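Local coordinates for putative lipoprotein (Bacteroides fragilis, PDB 3QNK) that probably helps to bind and take up glycans at the outer membrane, as SusD-family lipoproteins do, though its own ligand is unknown, at residues Asn45-Gln50 with Lys485-Thr490; Thr277-Asp282 with Thr468-Val473; Thr293-Ala298 with Thr479-Thr484. All blocks are in the same frame, centred on the assembly; numbering follows the deposited sequence.

Contact 1. Residues Asn45-Gln50 with Lys485-Thr490; sequences NSVSAQ and KTDIRT. With PO4 (phosphate ion), chain G.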
loop_
_atom_site.group_PDB
_atom_site.type_symbol
_atom_site.label_atom_id
_atom_site.label_comp_id
_atom_site.label_asym_id
_atom_site.label_seq_id
_atom_site.Cartn_x
_atom_site.Cartn_y
_atom_site.Cartn_z
ATOM N N ASN B 45 -0.351 -12.224 -25.325
ATOM C CA ASN B 45 -1.035 -13.467 -24.951
ATOM C C ASN B 45 -2.461 -13.240 -24.484
ATOM O O ASN B 45 -3.261 -14.187 -24.493
ATOM C CB ASN B 45 -0.286 -14.204 -23.848
ATOM C CG ASN B 45 0.880 -14.997 -24.344
ATOM O OD1 ASN B 45 1.168 -15.061 -25.543
ATOM N ND2 ASN B 45 1.582 -15.604 -23.427
ATOM N N SER B 46 -2.777 -12.006 -24.018
ATOM C CA SER B 46 -4.084 -11.761 -23.446
ATOM C C SER B 46 -4.586 -10.352 -23.638
ATOM O O SER B 46 -3.803 -9.405 -23.582
ATOM C CB SER B 46 -4.051 -12.068 -21.944
ATOM O OG SER B 46 -5.304 -11.861 -21.311
ATOM N N VAL B 47 -5.924 -10.230 -23.819
ATOM C CA VAL B 47 -6.714 -9.001 -23.798
ATOM C C VAL B 47 -7.696 -9.212 -22.639
ATOM O O VAL B 47 -8.560 -10.090 -22.729
ATOM C CB VAL B 47 -7.426 -8.649 -25.141
ATOM C CG1 VAL B 47 -8.335 -7.429 -24.982
ATOM C CG2 VAL B 47 -6.430 -8.452 -26.293
ATOM N N SER B 48 -7.519 -8.477 -21.534
ATOM C CA SER B 48 -8.359 -8.622 -20.328
ATOM C C SER B 48 -9.855 -8.426 -20.592
ATOM O O SER B 48 -10.249 -7.533 -21.342
ATOM C CB SER B 48 -7.930 -7.625 -19.251
ATOM O OG SER B 48 -8.657 -7.753 -18.040
ATOM N N ALA B 49 -10.686 -9.224 -19.907
ATOM C CA ALA B 49 -12.137 -9.070 -19.914
ATOM C C ALA B 49 -12.503 -7.694 -19.298
ATOM O O ALA B 49 -13.668 -7.260 -19.401
ATOM C CB ALA B 49 -12.779 -10.197 -19.118
ATOM N N GLN B 50 -11.480 -7.012 -18.673
ATOM C CA GLN B 50 -11.588 -5.689 -18.054
ATOM C C GLN B 50 -10.927 -4.605 -18.907
ATOM O O GLN B 50 -10.700 -3.500 -18.404
ATOM C CB GLN B 50 -10.983 -5.662 -16.646
ATOM C CG GLN B 50 -11.851 -6.311 -15.589
ATOM C CD GLN B 50 -11.866 -7.819 -15.668
ATOM O OE1 GLN B 50 -10.812 -8.520 -15.648
ATOM N NE2 GLN B 50 -13.076 -8.341 -15.772
ATOM N N LYS B 485 -11.116 -7.682 -34.055
ATOM C CA LYS B 485 -10.015 -6.893 -33.480
ATOM C C LYS B 485 -10.344 -6.788 -31.992
ATOM O O LYS B 485 -11.491 -6.483 -31.661
ATOM C CB LYS B 485 -9.892 -5.511 -34.145
ATOM C CG LYS B 485 -9.168 -5.509 -35.476
ATOM C CD LYS B 485 -9.330 -4.169 -36.169
ATOM C CE LYS B 485 -8.262 -3.827 -37.204
ATOM N NZ LYS B 485 -8.557 -4.351 -38.572
ATOM N N THR B 486 -9.418 -7.124 -31.093
ATOM C CA THR B 486 -9.740 -7.099 -29.654
ATOM C C THR B 486 -9.036 -5.965 -28.924
ATOM O O THR B 486 -9.488 -5.572 -27.847
ATOM C CB THR B 486 -9.427 -8.437 -28.988
ATOM O OG1 THR B 486 -8.116 -8.836 -29.379
ATOM C CG2 THR B 486 -10.442 -9.542 -29.351
ATOM N N ASP B 487 -7.939 -5.430 -29.495
ATOM C CA ASP B 487 -7.155 -4.353 -28.897
ATOM C C ASP B 487 -6.228 -3.747 -29.942
ATOM O O ASP B 487 -5.501 -4.477 -30.628
ATOM C CB ASP B 487 -6.338 -4.853 -27.681
ATOM C CG ASP B 487 -6.162 -3.818 -26.583
ATOM O OD1 ASP B 487 -6.796 -2.725 -26.682
ATOM O OD2 ASP B 487 -5.385 -4.099 -25.610
ATOM N N ILE B 488 -6.278 -2.414 -30.083
ATOM C CA ILE B 488 -5.408 -1.686 -31.003
ATOM C C ILE B 488 -4.281 -1.088 -30.143
ATOM O O ILE B 488 -4.390 0.038 -29.627
ATOM C CB ILE B 488 -6.143 -0.637 -31.886
ATOM C CG1 ILE B 488 -7.540 -1.089 -32.366
ATOM C CG2 ILE B 488 -5.259 -0.136 -33.003
ATOM C CD1 ILE B 488 -7.668 -2.303 -33.228
ATOM N N ARG B 489 -3.240 -1.876 -29.938
ATOM C CA ARG B 489 -2.074 -1.479 -29.136
ATOM C C ARG B 489 -1.003 -0.765 -29.977
ATOM O O ARG B 489 -0.995 -0.841 -31.223
ATOM C CB ARG B 489 -1.448 -2.704 -28.431
ATOM C CG ARG B 489 -2.379 -3.303 -27.414
ATOM C CD ARG B 489 -1.787 -4.448 -26.658
ATOM N NE ARG B 489 -2.808 -5.053 -25.801
ATOM C CZ ARG B 489 -2.620 -6.145 -25.073
ATOM N NH1 ARG B 489 -1.448 -6.758 -25.076
ATOM N NH2 ARG B 489 -3.615 -6.657 -24.369
ATOM N N THR B 490 -0.053 -0.145 -29.270
ATOM C CA THR B 490 1.087 0.472 -29.914
ATOM C C THR B 490 2.301 0.227 -29.054
ATOM O O THR B 490 2.180 -0.320 -27.962
ATOM C CB THR B 490 0.871 1.946 -30.280
ATOM O OG1 THR B 490 1.866 2.299 -31.264
ATOM C CG2 THR B 490 0.892 2.889 -29.056
HETATM P P PO4 G . -9.324 -0.232 -28.185
HETATM O O1 PO4 G . -7.850 0.406 -28.738
HETATM O O2 PO4 G . -10.547 1.014 -28.066
HETATM O O3 PO4 G . -9.596 -1.308 -29.303
HETATM O O4 PO4 G . -9.243 -1.267 -26.907
#
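At a classic beta bulge near the end of strand 480-488, where T486 and D487 are both paired with L470 of strand 469-475, the loop 45-50 packs against the strand through V47 and takes one bond from R489. CG2 of V47 does most of the touching: it lies 3.5 Å from T486 OG1 and 3.9 Å from D487 CB. R489 runs extended from CG to NE and passes V47 antiparallel to it. Its NH2 donates to the backbone O of S46 at 2.9 Å, in the carbonyl plane and on a lone pair, with an N-H...O angle of 148°. The rotation of the guanidinium is fixed by D487, because NE of R489 makes a nearly straight salt bridge to D487 OD2 (2.8 Å), a contact in the guanidinium plane but above that of the carboxylate. The other carboxylate oxygen, OD1, is hydrogen-bonded to Y63 and lies 2.9 Å from O4 of a phosphate ion, probably from the crystallisation liquor, that is hydrogen-bonded to R55. The loop, between helices 17-29 and 55-58, is thus wedged between strand 480-488 and the chain at G273-T277, with which N45, V47 and A49 make backbone bonds.

Contact 2. Residues Thr277-Asp282 with Thr468-Val473; sequences TQELID and TTLHGV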
loop_
_atom_site.group_PDB
_atom_site.type_symbol
_atom_site.label_atom_id
_atom_site.label_comp_id
_atom_site.label_asym_id
_atom_site.label_seq_id
_atom_site.Cartn_x
_atom_site.Cartn_y
_atom_site.Cartn_z
ATOM N N THR B 277 -5.576 -14.490 -26.806
ATOM C CA THR B 277 -5.784 -13.862 -28.114
ATOM C C THR B 277 -5.825 -14.877 -29.240
ATOM O O THR B 277 -5.326 -15.999 -29.122
ATOM C CB THR B 277 -4.623 -12.924 -28.404
ATOM O OG1 THR B 277 -3.428 -13.677 -28.167
ATOM C CG2 THR B 277 -4.630 -11.685 -27.554
ATOM N N GLN B 278 -6.325 -14.450 -30.383
ATOM C CA GLN B 278 -6.318 -15.313 -31.538
ATOM C C GLN B 278 -4.852 -15.561 -31.954
ATOM O O GLN B 278 -4.524 -16.662 -32.382
ATOM C CB GLN B 278 -7.170 -14.699 -32.655
ATOM C CG GLN B 278 -7.509 -15.662 -33.771
ATOM C CD GLN B 278 -8.008 -16.977 -33.233
ATOM O OE1 GLN B 278 -8.871 -17.026 -32.341
ATOM N NE2 GLN B 278 -7.401 -18.055 -33.702
ATOM N N GLU B 279 -3.963 -14.589 -31.700
ATOM C CA GLU B 279 -2.516 -14.694 -32.001
ATOM C C GLU B 279 -1.857 -15.821 -31.202
ATOM O O GLU B 279 -1.002 -16.538 -31.742
ATOM C CB GLU B 279 -1.790 -13.375 -31.729
ATOM C CG GLU B 279 -2.032 -12.364 -32.830
ATOM C CD GLU B 279 -3.296 -11.529 -32.769
ATOM O OE1 GLU B 279 -4.074 -11.679 -31.798
ATOM O OE2 GLU B 279 -3.520 -10.741 -33.720
ATOM N N LEU B 280 -2.271 -15.992 -29.940
ATOM C CA LEU B 280 -1.773 -17.088 -29.136
ATOM C C LEU B 280 -2.406 -18.400 -29.590
ATOM O O LEU B 280 -1.692 -19.399 -29.692
ATOM C CB LEU B 280 -2.025 -16.876 -27.635
ATOM C CG LEU B 280 -1.656 -18.033 -26.715
ATOM C CD1 LEU B 280 -0.135 -18.371 -26.766
ATOM C CD2 LEU B 280 -2.118 -17.761 -25.320
ATOM N N ILE B 281 -3.724 -18.403 -29.872
ATOM C CA ILE B 281 -4.409 -19.619 -30.300
ATOM C C ILE B 281 -3.739 -20.138 -31.578
ATOM O O ILE B 281 -3.465 -21.344 -31.685
ATOM C CB ILE B 281 -5.949 -19.376 -30.441
ATOM C CG1 ILE B 281 -6.677 -19.651 -29.111
ATOM C CG2 ILE B 281 -6.569 -20.276 -31.505
ATOM C CD1 ILE B 281 -6.364 -18.831 -27.984
ATOM N N ASP B 282 -3.396 -19.213 -32.494
ATOM C CA ASP B 282 -2.743 -19.530 -33.773
ATOM C C ASP B 282 -1.374 -20.169 -33.600
ATOM O O ASP B 282 -0.944 -20.905 -34.490
ATOM C CB ASP B 282 -2.594 -18.252 -34.620
ATOM C CG ASP B 282 -3.874 -17.773 -35.320
ATOM O OD1 ASP B 282 -4.867 -18.556 -35.372
ATOM O OD2 ASP B 282 -3.870 -16.634 -35.851
ATOM N N THR B 468 0.685 -4.797 -31.044
ATOM C CA THR B 468 0.002 -4.291 -32.238
ATOM C C THR B 468 -1.500 -4.510 -32.126
ATOM O O THR B 468 -2.042 -4.462 -31.029
ATOM C CB THR B 468 0.531 -4.976 -33.513
ATOM O OG1 THR B 468 0.580 -6.386 -33.313
ATOM C CG2 THR B 468 1.868 -4.470 -33.935
ATOM N N THR B 469 -2.179 -4.742 -33.275
ATOM C CA THR B 469 -3.593 -5.041 -33.295
ATOM C C THR B 469 -3.733 -6.518 -32.998
ATOM O O THR B 469 -3.172 -7.352 -33.722
ATOM C CB THR B 469 -4.237 -4.612 -34.600
ATOM O OG1 THR B 469 -4.113 -3.198 -34.711
ATOM C CG2 THR B 469 -5.712 -4.985 -34.667
ATOM N N LEU B 470 -4.445 -6.826 -31.905
ATOM C CA LEU B 470 -4.694 -8.181 -31.434
ATOM C C LEU B 470 -6.119 -8.553 -31.785
ATOM O O LEU B 470 -6.967 -7.683 -31.961
ATOM C CB LEU B 470 -4.400 -8.339 -29.941
ATOM C CG LEU B 470 -2.988 -7.965 -29.501
ATOM C CD1 LEU B 470 -2.903 -7.960 -28.023
ATOM C CD2 LEU B 470 -1.924 -8.933 -30.074
ATOM N N HIS B 471 -6.363 -9.856 -31.935
ATOM C CA HIS B 471 -7.622 -10.375 -32.413
ATOM C C HIS B 471 -8.246 -11.400 -31.469
ATOM O O HIS B 471 -7.643 -11.820 -30.483
ATOM C CB HIS B 471 -7.385 -11.006 -33.796
ATOM C CG HIS B 471 -6.901 -10.018 -34.806
ATOM N ND1 HIS B 471 -5.549 -9.753 -34.972
ATOM C CD2 HIS B 471 -7.609 -9.184 -35.606
ATOM C CE1 HIS B 471 -5.479 -8.806 -35.894
ATOM N NE2 HIS B 471 -6.694 -8.424 -36.293
ATOM N N GLY B 472 -9.476 -11.774 -31.804
ATOM C CA GLY B 472 -10.263 -12.781 -31.099
ATOM C C GLY B 472 -11.359 -13.318 -31.992
ATOM O O GLY B 472 -11.332 -13.090 -33.198
ATOM N N VAL B 473 -12.315 -14.036 -31.429
ATOM C CA VAL B 473 -13.443 -14.553 -32.199
ATOM C C VAL B 473 -14.766 -14.073 -31.565
ATOM O O VAL B 473 -14.803 -13.703 -30.392
ATOM C CB VAL B 473 -13.440 -16.091 -32.456
ATOM C CG1 VAL B 473 -12.205 -16.507 -33.243
ATOM C CG2 VAL B 473 -13.585 -16.900 -31.162
#
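Q278 opens helix 278-282 against H471 of strand 469-473, the two axes coming within 7.4 Å at 76°, and its backbone N donates to H471 O at 2.9 Å. T277 is the N-cap: its OG1 accepts from L280 N and also bonds to the backbone O of D44, while its CG2 packs on CB and CD1 of L470. E279 reaches the strand with both carboxylate oxygens. Its chain bends at chi2 (84°), which turns CD off an extended course. OE1 takes the backbone N-H of H471 on its syn lone pair (2.9 Å), and OE2 receives H471 ND1 at 2.6 Å, in the plane of the ring and almost straight (175°). Carboxylate and imidazole planes stand 33° apart. Next to this pair, Q278 lays its CB over the backbone of H471 and G472; its OE1 meets CG1 of V473 at 3.5 Å and is hydrogen-bonded to Y359, while NE2 bonds to D282 OD1. A single glutamate therefore grips both the backbone and the ring of H471, fixing the rotation of the imidazole and placing ND1 as the donor. The nearby carboxylate would be expected to stabilise a positive charge on the histidine, should it take up a second proton.

Contact 3. Residues Thr293-Ala298 with Thr479-Thr484; sequences TQYSQA and TEFKVT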
loop_
_atom_site.group_PDB
_atom_site.type_symbol
_atom_site.label_atom_id
_atom_site.label_comp_id
_atom_site.label_asym_id
_atom_site.label_seq_id
_atom_site.Cartn_x
_atom_site.Cartn_y
_atom_site.Cartn_z
ATOM N N THR B 293 -4.334 -23.859 -38.882
ATOM C CA THR B 293 -4.794 -22.762 -39.737
ATOM C C THR B 293 -4.677 -21.460 -38.899
ATOM O O THR B 293 -4.946 -21.469 -37.679
ATOM C CB THR B 293 -6.208 -23.035 -40.266
ATOM O OG1 THR B 293 -6.176 -24.212 -41.067
ATOM C CG2 THR B 293 -6.748 -21.899 -41.128
ATOM N N GLN B 294 -4.194 -20.376 -39.534
ATOM C CA GLN B 294 -4.032 -19.078 -38.861
ATOM C C GLN B 294 -5.265 -18.257 -39.130
ATOM O O GLN B 294 -5.666 -18.128 -40.293
ATOM C CB GLN B 294 -2.764 -18.346 -39.336
ATOM C CG GLN B 294 -1.461 -19.138 -39.282
ATOM C CD GLN B 294 -1.043 -19.468 -37.893
ATOM O OE1 GLN B 294 -0.426 -18.663 -37.209
ATOM N NE2 GLN B 294 -1.366 -20.670 -37.448
ATOM N N TYR B 295 -5.880 -17.693 -38.072
ATOM C CA TYR B 295 -7.116 -16.925 -38.241
ATOM C C TYR B 295 -6.979 -15.450 -37.940
ATOM O O TYR B 295 -7.852 -14.706 -38.355
ATOM C CB TYR B 295 -8.220 -17.512 -37.365
ATOM C CG TYR B 295 -8.633 -18.897 -37.801
ATOM C CD1 TYR B 295 -7.964 -20.024 -37.337
ATOM C CD2 TYR B 295 -9.705 -19.086 -38.675
ATOM C CE1 TYR B 295 -8.336 -21.305 -37.740
ATOM C CE2 TYR B 295 -10.095 -20.360 -39.071
ATOM C CZ TYR B 295 -9.400 -21.466 -38.611
ATOM O OH TYR B 295 -9.773 -22.726 -39.004
ATOM N N SER B 296 -5.922 -15.005 -37.229
ATOM C CA SER B 296 -5.796 -13.604 -36.805
ATOM C C SER B 296 -5.922 -12.608 -37.910
ATOM O O SER B 296 -6.523 -11.558 -37.678
ATOM C CB SER B 296 -4.482 -13.359 -36.080
ATOM O OG SER B 296 -4.481 -14.085 -34.862
ATOM N N GLN B 297 -5.380 -12.906 -39.109
ATOM C CA GLN B 297 -5.404 -11.947 -40.226
ATOM C C GLN B 297 -6.559 -12.209 -41.197
ATOM O O GLN B 297 -6.585 -11.642 -42.300
ATOM C CB GLN B 297 -4.054 -11.912 -40.959
ATOM C CG GLN B 297 -2.820 -11.627 -40.060
ATOM C CD GLN B 297 -2.975 -10.486 -39.071
ATOM O OE1 GLN B 297 -3.300 -9.358 -39.454
ATOM N NE2 GLN B 297 -2.708 -10.759 -37.771
ATOM N N ALA B 298 -7.563 -12.997 -40.756
ATOM C CA ALA B 298 -8.753 -13.271 -41.549
ATOM C C ALA B 298 -9.574 -12.004 -41.733
ATOM O O ALA B 298 -9.635 -11.197 -40.791
ATOM C CB ALA B 298 -9.593 -14.330 -40.867
ATOM N N THR B 479 -22.538 -22.574 -34.112
ATOM C CA THR B 479 -21.484 -23.286 -34.830
ATOM C C THR B 479 -20.520 -22.338 -35.602
ATOM O O THR B 479 -19.415 -22.755 -35.937
ATOM C CB THR B 479 -22.192 -24.301 -35.760
ATOM O OG1 THR B 479 -21.258 -25.214 -36.307
ATOM C CG2 THR B 479 -23.005 -23.643 -36.868
ATOM N N GLU B 480 -20.918 -21.079 -35.848
ATOM C CA GLU B 480 -20.141 -20.142 -36.648
ATOM C C GLU B 480 -19.687 -18.918 -35.918
ATOM O O GLU B 480 -20.411 -18.370 -35.083
ATOM C CB GLU B 480 -20.944 -19.668 -37.855
ATOM C CG GLU B 480 -21.408 -20.778 -38.766
ATOM C CD GLU B 480 -22.692 -20.431 -39.486
ATOM O OE1 GLU B 480 -23.689 -20.124 -38.795
ATOM O OE2 GLU B 480 -22.699 -20.452 -40.739
ATOM N N PHE B 481 -18.520 -18.408 -36.369
ATOM C CA PHE B 481 -17.823 -17.252 -35.831
ATOM C C PHE B 481 -17.130 -16.440 -36.919
ATOM O O PHE B 481 -16.917 -16.924 -38.033
ATOM C CB PHE B 481 -16.784 -17.709 -34.785
ATOM C CG PHE B 481 -15.617 -18.474 -35.350
ATOM C CD1 PHE B 481 -15.689 -19.849 -35.537
ATOM C CD2 PHE B 481 -14.442 -17.821 -35.698
ATOM C CE1 PHE B 481 -14.614 -20.556 -36.105
ATOM C CE2 PHE B 481 -13.367 -18.525 -36.256
ATOM C CZ PHE B 481 -13.456 -19.887 -36.450
ATOM N N LYS B 482 -16.793 -15.184 -36.554
ATOM C CA LYS B 482 -16.035 -14.167 -37.286
ATOM C C LYS B 482 -14.789 -13.841 -36.440
ATOM O O LYS B 482 -14.856 -13.943 -35.207
ATOM C CB LYS B 482 -16.889 -12.893 -37.505
ATOM C CG LYS B 482 -17.986 -12.965 -38.577
ATOM C CD LYS B 482 -18.906 -11.753 -38.422
ATOM C CE LYS B 482 -19.895 -11.505 -39.542
ATOM N NZ LYS B 482 -19.922 -10.066 -39.947
ATOM N N VAL B 483 -13.663 -13.434 -37.086
ATOM C CA VAL B 483 -12.443 -13.005 -36.376
ATOM C C VAL B 483 -12.592 -11.512 -36.121
ATOM O O VAL B 483 -12.991 -10.770 -37.010
ATOM C CB VAL B 483 -11.122 -13.376 -37.117
ATOM C CG1 VAL B 483 -9.888 -12.891 -36.351
ATOM C CG2 VAL B 483 -11.055 -14.888 -37.365
ATOM N N THR B 484 -12.327 -11.076 -34.904
ATOM C CA THR B 484 -12.476 -9.671 -34.480
ATOM C C THR B 484 -11.170 -9.024 -34.067
ATOM O O THR B 484 -10.251 -9.745 -33.681
ATOM C CB THR B 484 -13.409 -9.637 -33.235
ATOM O OG1 THR B 484 -12.819 -10.397 -32.155
ATOM C CG2 THR B 484 -14.807 -10.147 -33.550
#
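A type I beta turn, Y295 to A298, sits against V483 of strand 480-488, the middle strand of a small three-stranded antiparallel sheet. Apolar packing carries the contact. V483 points both methyls into the turn: CG2 lies 3.9 Å from Y295 CB and 3.8 Å from A298 CB, while CG1, anti to the backbone N (chi1 179°), comes to 3.9 Å from S296 O. Two residues earlier on the strand, F481 points the same way, and its ring edge comes to the Y295 ring, CZ to CE2 at 4.3 Å. This aromatic touch is slight, but F304 of the neighbouring strand 304-305 completes a cluster, meeting Y295 edge-to-face and F481 with the planes about 25° apart. Polar bonds hold the turn from within and from behind. A298 N donates to Y295 O (3.0 Å), closing the turn, and D282 of helix 278-283 takes Y295 N on OD1 and bonds S296 OG through OD2. The loop is thus tied to the helix by polar bonds and to the sheet by side-chain packing. Y295 O, already the acceptor of the turn bond, also lies against both methyls of V483, 3.4 Å from CG2.

In the fold
All three contacts are buried, lie on the same side of the chain's centre and reach the two adjacent strands 469-475 and 480-488. Contact 3 lies farthest out, its centre about 28 Å from that of the chain, against 18 and 20 Å for contacts 1 and 2. Contacts 1 and 3 share strand 480-488, with centres about 16 Å apart; contact 2 uses the partner strand and lies closer to each. Backbone bonds join the strands, L470 to T486 and D487, and G472 to T484. The chemistry changes along the sheet: an arginine salt-bridged to an aspartate that neighbours a phosphate in contact 1, a helix start and a histidine-carboxylate pair in contact 2, apolar and aromatic packing in contact 3.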